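Local coordinates for EscD/YscD/HrpQ family type III secretion system inner membrane ring protein (Pseudomonas aeruginosa, PDB 6UID), which probably helps build the inner membrane ring of the type III secretion system, with its cytoplasmic domain at the interface between basal body and sorting platform, at residues M3-I7 / V19-E23; A45-V50 / E62-C67; V58-W63 / Q76-L82. All blocks are in the same frame, centred on the assembly; numbering follows the deposited sequence. Where two conformers were deposited one is given.

Overall arrangement
From the N terminus, contact 1 closes the first loop, pairing 3-7 with 19-23 in the hairpin of strands 5-9 and 18-21. Further along the chain, contact 2 closes the hairpin of strands 49-54 and 57-63 at the open end of its two arms. Contact 3 then takes the other edge of strand 57-63 and lays the loop 76-82 along it, so contacts 2 and 3 follow each other and share Glu62 and Trp63. None nests inside another. The centres of contacts 1 and 2 lie about 20 Å apart and belong to different sheets, whereas contacts 1 and 3 touch where Trp5 CD1 meets Val58 CG2 at 4.2 Å.

Contact 1: residues M3-I7 / V19-E23; sequences MAWKI and VSLGE
Trp5 pairs with Leu21 through the backbone, while its flat indole leads away from 19-23: the ring meets Phe97 edge to face, NE1 is hydrogen-bonded to Asp54 O, and Val53 also touches the side chain. Among the flat peptide groups, the carbonyl of Leu21 receives two N-H groups. Ala4 N sits 3.1 Å from Leu21 O, tilted 22° from the carbonyl plane, and Trp5 N makes a weak bond to the same oxygen. Two residues facing one is a classic beta bulge, and it interrupts the start of an antiparallel hairpin formed by strands 5-9 and 18-21, part of an all-beta domain of two sheets, consistent with the FHA-like fold of this family. Beyond the bulge the pairing is regular. Leu21 N reaches Trp5 O, and the pair Ile7 and Val19 is bonded both ways. On the face of Trp5 and Leu21, Ile7 and Val19 lie side by side and point the same way, Ile7 CG2 being 3.9 Å from Val19 CB and 4.2 Å from Leu21 CD1. Leu37 of strand 37-38 packs on Ile7, Val19 and Leu21. Lys6 and Ser20 occupy the other face as a non-hydrogen-bonded pair; the extended Lys6 chain runs off to bond Arg102 O through NZ. Met3, with CG beside its own backbone N (chi1 -72°), stretches alongside the outer strand and sets SD 3.6 Å from both Ser20 CB and Ser20 O.

Contact 2: residues A45-V50 / E62-C67; sequences AAVHLV and EWAEGC
Three backbone hydrogen bonds join Val50 and His48 to Glu62 and Ala64. Val50 N reaches Glu62 O at 2.9 Å, and Ala64 N reaches His48 O at 2.9 Å; Glu62 N to Val50 O is weak. Between them Leu49 and Trp63 form the non-hydrogen-bonded pair, where Trp63 CA also makes a CA-H...O contact with His48 O. Apolar packing follows the same register: Val50 and Glu62 lie side by side, Val50 CB 4.0 Å from Glu62 CB. Leu49 CD1 slants across to Trp63 CB at 4.2 Å. The methyl carbons of Ala45 and Ala64 meet at 3.6 Å. A sulfur-aromatic contact brings Cys67 SG to 3.7 Å from His48 CE1, obliquely to the ring, after the chain has folded back through a type II turn from Ala64 to Cys67. Two polar bonds fix the ring's rotation: Ala45 N to His48 ND1 at 3.1 Å, tilted 20° from the ring plane, and NE2 to Cys90 O. CG lies anti to the His48 backbone N (chi1 -164°), which turns the ND1 edge of the imidazole toward Ala45 N. The pairing closes the open end of the hairpin of strands 49-54 and 57-63. Strand 24-29 flanks it through a classic bulge, His48 and Leu49 both facing Leu28, while Leu49 packs on Leu93 and Trp95 of strand 93-98, and Cys67 and Trp63 touch Cys90 of strand 88-90.

Contact 3: residues V58-W63 / Q76-L82; sequences VRLLEW and QVAGAIL
Gln76 enters over Leu60, the two side chains crossing so that Gln76 CB rests 3.6 Å from Leu60 CD2. Bent at chi2, the Gln76 chain turns off to bond Gln74 O through NE2. Val77 brings its carbonyl oxygen to the same Leu60 methyl and opens a type II beta turn, closed by Ala80 N on Val77 O. At Ala78 the backbone N lies in plane at the edge of the Trp63 indole, 3.7 Å from CH2, while the methyl of Ala78 touches Leu61 O. Gly79, at the third position of the turn with a positive phi of 97°, gives its N-H to Leu60 O at 2.7 Å. Arg59 NH1 donates to Gly79 O at 2.9 Å, the oxygen lying 16° out of the guanidinium plane; the bend at chi3 (-54°) folds the arginine back over the loop to make this bond. Ala80 contributes its O to Leu60 N, and the same oxygen takes a CA-H...O contact from Arg59 CA. Ile81 forms a single backbone bridge with Arg59 and lays CD1 over the centre of one guanidinium face, 3.6 Å from Arg59 CZ. Leu82 ends the run: its N reaches Val58 O at 2.9 Å, and a water accepts from Val58 N and donates to Leu82 O. Leu82 CD1 packs loosely on Val58 and Leu60, where Trp95 and Phe97 of strand 93-98 also meet its side chain. The loop after strand 74-75 thus adds strand-like bonds to the edge strand 57-63, whose other edge pairs with strand 49-54. Because Gly79 uses both its N-H and its C=O here, backbone and arginine together hold the turn, and the NH1 bond with the methyl over the guanidinium face probably restricts that group's rotation.

Contact 1: residues M3-I7 / V19-E23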
loop_
_atom_site.group_PDB
_atom_site.type_symbol
_atom_site.label_atom_id
_atom_site.label_comp_id
_atom_site.label_asym_id
_atom_site.label_seq_id
_atom_site.Cartn_x
_atom_site.Cartn_y
_atom_site.Cartn_z
ATOM N N MET A 3 13.973 -9.820 -10.232
ATOM C CA MET A 3 12.575 -9.309 -10.113
ATOM C C MET A 3 12.563 -7.797 -10.246
ATOM O O MET A 3 13.613 -7.167 -10.244
ATOM C CB MET A 3 11.968 -9.747 -8.798
ATOM C CG MET A 3 11.655 -11.226 -8.809
ATOM S SD MET A 3 10.836 -11.763 -7.323
ATOM C CE MET A 3 10.202 -13.354 -7.844
ATOM N N ALA A 4 11.362 -7.225 -10.355
ATOM C CA ALA A 4 11.166 -5.875 -10.864
ATOM C C ALA A 4 11.134 -4.806 -9.772
ATOM O O ALA A 4 11.685 -3.710 -9.936
ATOM C CB ALA A 4 9.834 -5.837 -11.621
ATOM N N TRP A 5 10.472 -5.111 -8.663
ATOM C CA TRP A 5 10.247 -4.154 -7.598
ATOM C C TRP A 5 10.267 -4.905 -6.284
ATOM O O TRP A 5 10.118 -6.121 -6.247
ATOM C CB TRP A 5 8.892 -3.440 -7.779
ATOM C CG TRP A 5 8.813 -2.690 -9.088
ATOM C CD1 TRP A 5 8.254 -3.130 -10.249
ATOM C CD2 TRP A 5 9.342 -1.400 -9.356
ATOM N NE1 TRP A 5 8.412 -2.189 -11.224
ATOM C CE2 TRP A 5 9.072 -1.107 -10.706
ATOM C CE3 TRP A 5 10.018 -0.463 -8.583
ATOM C CZ2 TRP A 5 9.460 0.102 -11.302
ATOM C CZ3 TRP A 5 10.409 0.731 -9.173
ATOM C CH2 TRP A 5 10.125 0.996 -10.526
ATOM N N LYS A 6 10.434 -4.178 -5.197
ATOM C CA LYS A 6 10.281 -4.747 -3.871
ATOM C C LYS A 6 9.345 -3.878 -3.043
ATOM O O LYS A 6 9.267 -2.658 -3.235
ATOM C CB LYS A 6 11.633 -4.926 -3.170
ATOM C CG LYS A 6 12.485 -3.681 -3.111
ATOM C CD LYS A 6 13.816 -3.972 -2.402
ATOM C CE LYS A 6 14.576 -2.686 -2.221
ATOM N NZ LYS A 6 15.943 -2.908 -1.633
ATOM N N ILE A 7 8.628 -4.507 -2.121
ATOM C CA ILE A 7 7.652 -3.859 -1.263
ATOM C C ILE A 7 8.074 -4.019 0.186
ATOM O O ILE A 7 8.615 -5.067 0.568
ATOM C CB ILE A 7 6.250 -4.441 -1.519
ATOM C CG1 ILE A 7 5.202 -3.779 -0.642
ATOM C CG2 ILE A 7 6.224 -5.942 -1.294
ATOM C CD1 ILE A 7 3.789 -3.922 -1.235
ATOM N N VAL A 19 9.450 -7.899 0.498
ATOM C CA VAL A 19 9.192 -8.956 -0.473
ATOM C C VAL A 19 9.533 -8.427 -1.860
ATOM O O VAL A 19 9.170 -7.300 -2.209
ATOM C CB VAL A 19 7.724 -9.417 -0.433
ATOM C CG1 VAL A 19 7.506 -10.621 -1.382
ATOM C CG2 VAL A 19 7.298 -9.797 0.963
ATOM N N SER A 20 10.200 -9.225 -2.663
ATOM C CA SER A 20 10.458 -8.928 -4.063
ATOM C C SER A 20 9.305 -9.420 -4.928
ATOM O O SER A 20 8.739 -10.487 -4.667
ATOM C CB SER A 20 11.740 -9.609 -4.534
ATOM O OG SER A 20 12.870 -9.151 -3.798
ATOM N N LEU A 21 8.957 -8.652 -5.956
ATOM C CA LEU A 21 7.779 -8.889 -6.770
ATOM C C LEU A 21 8.190 -9.037 -8.228
ATOM O O LEU A 21 8.885 -8.168 -8.777
ATOM C CB LEU A 21 6.804 -7.713 -6.673
ATOM C CG LEU A 21 6.329 -7.352 -5.271
ATOM C CD1 LEU A 21 5.422 -6.125 -5.376
ATOM C CD2 LEU A 21 5.657 -8.492 -4.537
ATOM N N GLY A 22 7.729 -10.108 -8.858
ATOM C CA GLY A 22 7.832 -10.271 -10.288
ATOM C C GLY A 22 6.708 -9.547 -11.008
ATOM O O GLY A 22 5.960 -8.755 -10.431
ATOM N N GLU A 23 6.587 -9.839 -12.301
ATOM C CA GLU A 23 5.588 -9.195 -13.148
ATOM C C GLU A 23 4.259 -9.936 -13.052
ATOM O O GLU A 23 4.219 -11.168 -13.148
ATOM C CB GLU A 23 6.060 -9.171 -14.603
ATOM C CG GLU A 23 7.219 -8.216 -14.871
ATOM C CD GLU A 23 7.399 -7.920 -16.354
ATOM O OE1 GLU A 23 7.652 -8.872 -17.122
ATOM O OE2 GLU A 23 7.274 -6.739 -16.755
#

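Contact 2: residues A45-V50 / E62-C67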
loop_
_atom_site.group_PDB
_atom_site.type_symbol
_atom_site.label_atom_id
_atom_site.label_comp_id
_atom_site.label_asym_id
_atom_site.label_seq_id
_atom_site.Cartn_x
_atom_site.Cartn_y
_atom_site.Cartn_z
ATOM N N ALA A 45 -9.152 -6.751 4.766
ATOM C CA ALA A 45 -10.124 -7.563 4.060
ATOM C C ALA A 45 -9.475 -8.805 3.449
ATOM O O ALA A 45 -8.258 -8.868 3.254
ATOM C CB ALA A 45 -10.803 -6.739 2.970
ATOM N N ALA A 46 -10.321 -9.783 3.111
ATOM C CA ALA A 46 -9.847 -11.013 2.472
ATOM C C ALA A 46 -8.964 -10.707 1.265
ATOM O O ALA A 46 -7.854 -11.254 1.126
ATOM C CB ALA A 46 -11.035 -11.873 2.058
ATOM N N VAL A 47 -9.438 -9.807 0.395
ATOM C CA VAL A 47 -8.613 -9.141 -0.614
ATOM C C VAL A 47 -8.715 -7.652 -0.333
ATOM O O VAL A 47 -9.772 -7.031 -0.537
ATOM C CB VAL A 47 -9.026 -9.478 -2.052
ATOM C CG1 VAL A 47 -8.135 -8.749 -3.049
ATOM C CG2 VAL A 47 -8.936 -10.982 -2.283
ATOM N N HIS A 48 -7.627 -7.086 0.162
ATOM C CA HIS A 48 -7.601 -5.710 0.625
ATOM C C HIS A 48 -7.149 -4.731 -0.448
ATOM O O HIS A 48 -7.646 -3.598 -0.502
ATOM C CB HIS A 48 -6.644 -5.633 1.823
ATOM C CG HIS A 48 -6.806 -4.391 2.634
ATOM N ND1 HIS A 48 -7.824 -4.235 3.552
ATOM C CD2 HIS A 48 -6.086 -3.252 2.661
ATOM C CE1 HIS A 48 -7.733 -3.029 4.088
ATOM N NE2 HIS A 48 -6.684 -2.419 3.577
ATOM N N LEU A 49 -6.189 -5.133 -1.275
ATOM C CA LEU A 49 -5.572 -4.275 -2.272
ATOM C C LEU A 49 -5.070 -5.159 -3.402
ATOM O O LEU A 49 -4.554 -6.250 -3.155
ATOM C CB LEU A 49 -4.408 -3.523 -1.625
ATOM C CG LEU A 49 -3.625 -2.533 -2.486
ATOM C CD1 LEU A 49 -4.532 -1.419 -2.939
ATOM C CD2 LEU A 49 -2.443 -1.976 -1.689
ATOM N N VAL A 50 -5.263 -4.724 -4.650
ATOM C CA VAL A 50 -4.784 -5.438 -5.820
ATOM C C VAL A 50 -3.978 -4.471 -6.661
ATOM O O VAL A 50 -4.461 -3.380 -7.002
ATOM C CB VAL A 50 -5.931 -6.027 -6.658
ATOM C CG1 VAL A 50 -5.377 -6.875 -7.780
ATOM C CG2 VAL A 50 -6.832 -6.861 -5.807
ATOM N N GLU A 62 -7.565 -2.309 -7.539
ATOM C CA GLU A 62 -8.773 -2.549 -6.759
ATOM C C GLU A 62 -8.423 -2.499 -5.281
ATOM O O GLU A 62 -7.259 -2.666 -4.894
ATOM C CB GLU A 62 -9.378 -3.946 -7.019
ATOM C CG GLU A 62 -9.583 -4.314 -8.469
ATOM C CD GLU A 62 -9.979 -5.775 -8.650
ATOM O OE1 GLU A 62 -10.428 -6.402 -7.667
ATOM O OE2 GLU A 62 -9.828 -6.295 -9.775
ATOM N N TRP A 63 -9.446 -2.284 -4.451
ATOM C CA TRP A 63 -9.248 -2.261 -3.010
ATOM C C TRP A 63 -10.555 -2.534 -2.275
ATOM O O TRP A 63 -11.646 -2.451 -2.845
ATOM C CB TRP A 63 -8.662 -0.933 -2.552
ATOM C CG TRP A 63 -9.507 0.246 -2.911
ATOM C CD1 TRP A 63 -10.497 0.800 -2.158
ATOM C CD2 TRP A 63 -9.450 1.001 -4.122
ATOM N NE1 TRP A 63 -11.061 1.868 -2.821
ATOM C CE2 TRP A 63 -10.425 2.014 -4.030
ATOM C CE3 TRP A 63 -8.654 0.927 -5.262
ATOM C CZ2 TRP A 63 -10.620 2.959 -5.046
ATOM C CZ3 TRP A 63 -8.852 1.864 -6.259
ATOM C CH2 TRP A 63 -9.824 2.852 -6.143
ATOM N N ALA A 64 -10.409 -2.823 -0.984
ATOM C CA ALA A 64 -11.526 -3.226 -0.141
ATOM C C ALA A 64 -12.543 -2.115 0.064
ATOM O O ALA A 64 -12.192 -0.951 0.245
ATOM C CB ALA A 64 -11.001 -3.632 1.233
ATOM N N GLU A 65 -13.816 -2.515 0.102
ATOM C CA GLU A 65 -14.887 -1.602 0.465
ATOM C C GLU A 65 -14.618 -1.019 1.845
ATOM O O GLU A 65 -14.176 -1.710 2.762
ATOM C CB GLU A 65 -16.223 -2.355 0.459
ATOM C CG GLU A 65 -17.452 -1.460 0.504
ATOM N N GLY A 66 -14.849 0.278 1.975
ATOM C CA GLY A 66 -14.647 0.958 3.228
ATOM C C GLY A 66 -13.284 1.578 3.395
ATOM O O GLY A 66 -13.067 2.317 4.362
ATOM N N CYS A 67 -12.358 1.298 2.490
ATOM C CA CYS A 67 -11.059 1.937 2.509
ATOM C C CYS A 67 -10.890 2.802 1.270
ATOM O O CYS A 67 -11.624 2.677 0.282
ATOM C CB CYS A 67 -9.935 0.902 2.548
ATOM S SG CYS A 67 -9.897 -0.060 4.095
#

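Contact 3: residues V58-W63 / Q76-L82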
loop_
_atom_site.group_PDB
_atom_site.type_symbol
_atom_site.label_atom_id
_atom_site.label_comp_id
_atom_site.label_asym_id
_atom_site.label_seq_id
_atom_site.Cartn_x
_atom_site.Cartn_y
_atom_site.Cartn_z
ATOM N N VAL A 58 4.203 0.161 -11.041
ATOM C CA VAL A 58 3.188 -0.457 -10.203
ATOM C C VAL A 58 1.898 0.324 -10.371
ATOM O O VAL A 58 1.875 1.540 -10.154
ATOM C CB VAL A 58 3.642 -0.468 -8.733
ATOM C CG1 VAL A 58 2.517 -0.916 -7.827
ATOM C CG2 VAL A 58 4.882 -1.314 -8.609
ATOM N N ARG A 59 0.823 -0.375 -10.722
ATOM C CA ARG A 59 -0.484 0.219 -10.968
ATOM C C ARG A 59 -1.493 -0.255 -9.928
ATOM O O ARG A 59 -1.557 -1.449 -9.614
ATOM C CB ARG A 59 -0.990 -0.140 -12.366
ATOM C CG ARG A 59 -2.223 0.620 -12.763
ATOM C CD ARG A 59 -2.751 0.202 -14.139
ATOM N NE ARG A 59 -1.755 0.273 -15.215
ATOM C CZ ARG A 59 -1.482 1.361 -15.928
ATOM N NH1 ARG A 59 -2.105 2.506 -15.721
ATOM N NH2 ARG A 59 -0.563 1.277 -16.894
ATOM N N LEU A 60 -2.280 0.678 -9.399
ATOM C CA LEU A 60 -3.367 0.387 -8.483
ATOM C C LEU A 60 -4.582 -0.087 -9.267
ATOM O O LEU A 60 -5.015 0.590 -10.206
ATOM C CB LEU A 60 -3.722 1.678 -7.756
ATOM C CG LEU A 60 -4.922 1.661 -6.830
ATOM C CD1 LEU A 60 -4.698 0.722 -5.648
ATOM C CD2 LEU A 60 -5.193 3.086 -6.373
ATOM N N LEU A 61 -5.139 -1.244 -8.892
ATOM C CA LEU A 61 -6.318 -1.783 -9.578
ATOM C C LEU A 61 -7.592 -1.758 -8.748
ATOM O O LEU A 61 -8.631 -1.285 -9.229
ATOM C CB LEU A 61 -6.067 -3.223 -10.056
ATOM C CG LEU A 61 -5.014 -3.392 -11.144
ATOM C CD1 LEU A 61 -4.912 -4.872 -11.527
ATOM C CD2 LEU A 61 -5.323 -2.557 -12.355
ATOM N N GLU A 62 -7.565 -2.309 -7.539
ATOM C CA GLU A 62 -8.773 -2.549 -6.759
ATOM C C GLU A 62 -8.423 -2.499 -5.281
ATOM O O GLU A 62 -7.259 -2.666 -4.894
ATOM C CB GLU A 62 -9.378 -3.946 -7.019
ATOM C CG GLU A 62 -9.583 -4.314 -8.469
ATOM C CD GLU A 62 -9.979 -5.775 -8.650
ATOM O OE1 GLU A 62 -10.428 -6.402 -7.667
ATOM O OE2 GLU A 62 -9.828 -6.295 -9.775
ATOM N N TRP A 63 -9.446 -2.284 -4.451
ATOM C CA TRP A 63 -9.248 -2.261 -3.010
ATOM C C TRP A 63 -10.555 -2.534 -2.275
ATOM O O TRP A 63 -11.646 -2.451 -2.845
ATOM C CB TRP A 63 -8.662 -0.933 -2.552
ATOM C CG TRP A 63 -9.507 0.246 -2.911
ATOM C CD1 TRP A 63 -10.497 0.800 -2.158
ATOM C CD2 TRP A 63 -9.450 1.001 -4.122
ATOM N NE1 TRP A 63 -11.061 1.868 -2.821
ATOM C CE2 TRP A 63 -10.425 2.014 -4.030
ATOM C CE3 TRP A 63 -8.654 0.927 -5.262
ATOM C CZ2 TRP A 63 -10.620 2.959 -5.046
ATOM C CZ3 TRP A 63 -8.852 1.864 -6.259
ATOM C CH2 TRP A 63 -9.824 2.852 -6.143
ATOM N N GLN A 76 -6.192 8.066 -4.355
ATOM C CA GLN A 76 -5.858 7.554 -5.672
ATOM C C GLN A 76 -7.071 6.862 -6.278
ATOM O O GLN A 76 -7.938 6.352 -5.561
ATOM C CB GLN A 76 -4.700 6.565 -5.590
ATOM C CG GLN A 76 -3.410 7.152 -5.034
ATOM C CD GLN A 76 -2.903 8.290 -5.870
ATOM O OE1 GLN A 76 -2.600 8.100 -7.056
ATOM N NE2 GLN A 76 -2.827 9.487 -5.280
ATOM N N VAL A 77 -7.108 6.829 -7.604
ATOM C CA VAL A 77 -8.177 6.158 -8.335
ATOM C C VAL A 77 -7.634 4.919 -9.037
ATOM O O VAL A 77 -6.425 4.753 -9.256
ATOM C CB VAL A 77 -8.875 7.101 -9.339
ATOM C CG1 VAL A 77 -9.519 8.256 -8.583
ATOM C CG2 VAL A 77 -7.894 7.587 -10.403
ATOM N N ALA A 78 -8.557 4.037 -9.403
ATOM C CA ALA A 78 -8.190 2.839 -10.138
ATOM C C ALA A 78 -7.436 3.209 -11.406
ATOM O O ALA A 78 -7.826 4.127 -12.136
ATOM C CB ALA A 78 -9.446 2.042 -10.504
ATOM N N GLY A 79 -6.341 2.507 -11.649
ATOM C CA GLY A 79 -5.531 2.709 -12.821
ATOM C C GLY A 79 -4.336 3.595 -12.584
ATOM O O GLY A 79 -3.485 3.715 -13.469
ATOM N N ALA A 80 -4.253 4.221 -11.415
ATOM C CA ALA A 80 -3.150 5.132 -11.138
ATOM C C ALA A 80 -1.818 4.391 -11.089
ATOM O O ALA A 80 -1.727 3.263 -10.606
ATOM C CB ALA A 80 -3.375 5.799 -9.784
ATOM N N ILE A 81 -0.787 5.029 -11.620
ATOM C CA ILE A 81 0.588 4.575 -11.454
ATOM C C ILE A 81 1.107 5.173 -10.155
ATOM O O ILE A 81 1.059 6.394 -9.961
ATOM C CB ILE A 81 1.464 4.989 -12.643
ATOM C CG1 ILE A 81 1.031 4.269 -13.933
ATOM C CG2 ILE A 81 2.943 4.739 -12.342
ATOM C CD1 ILE A 81 1.202 2.780 -13.933
ATOM N N LEU A 82 1.572 4.317 -9.269
ATOM C CA LEU A 82 2.045 4.732 -7.956
ATOM C C LEU A 82 3.534 5.048 -8.012
ATOM O O LEU A 82 4.258 4.561 -8.886
ATOM C CB LEU A 82 1.739 3.647 -6.942
ATOM C CG LEU A 82 0.253 3.335 -6.759
ATOM C CD1 LEU A 82 0.111 2.209 -5.727
ATOM C CD2 LEU A 82 -0.560 4.558 -6.374
HETATM O O HOH W 1 5.405 2.853 -10.640
#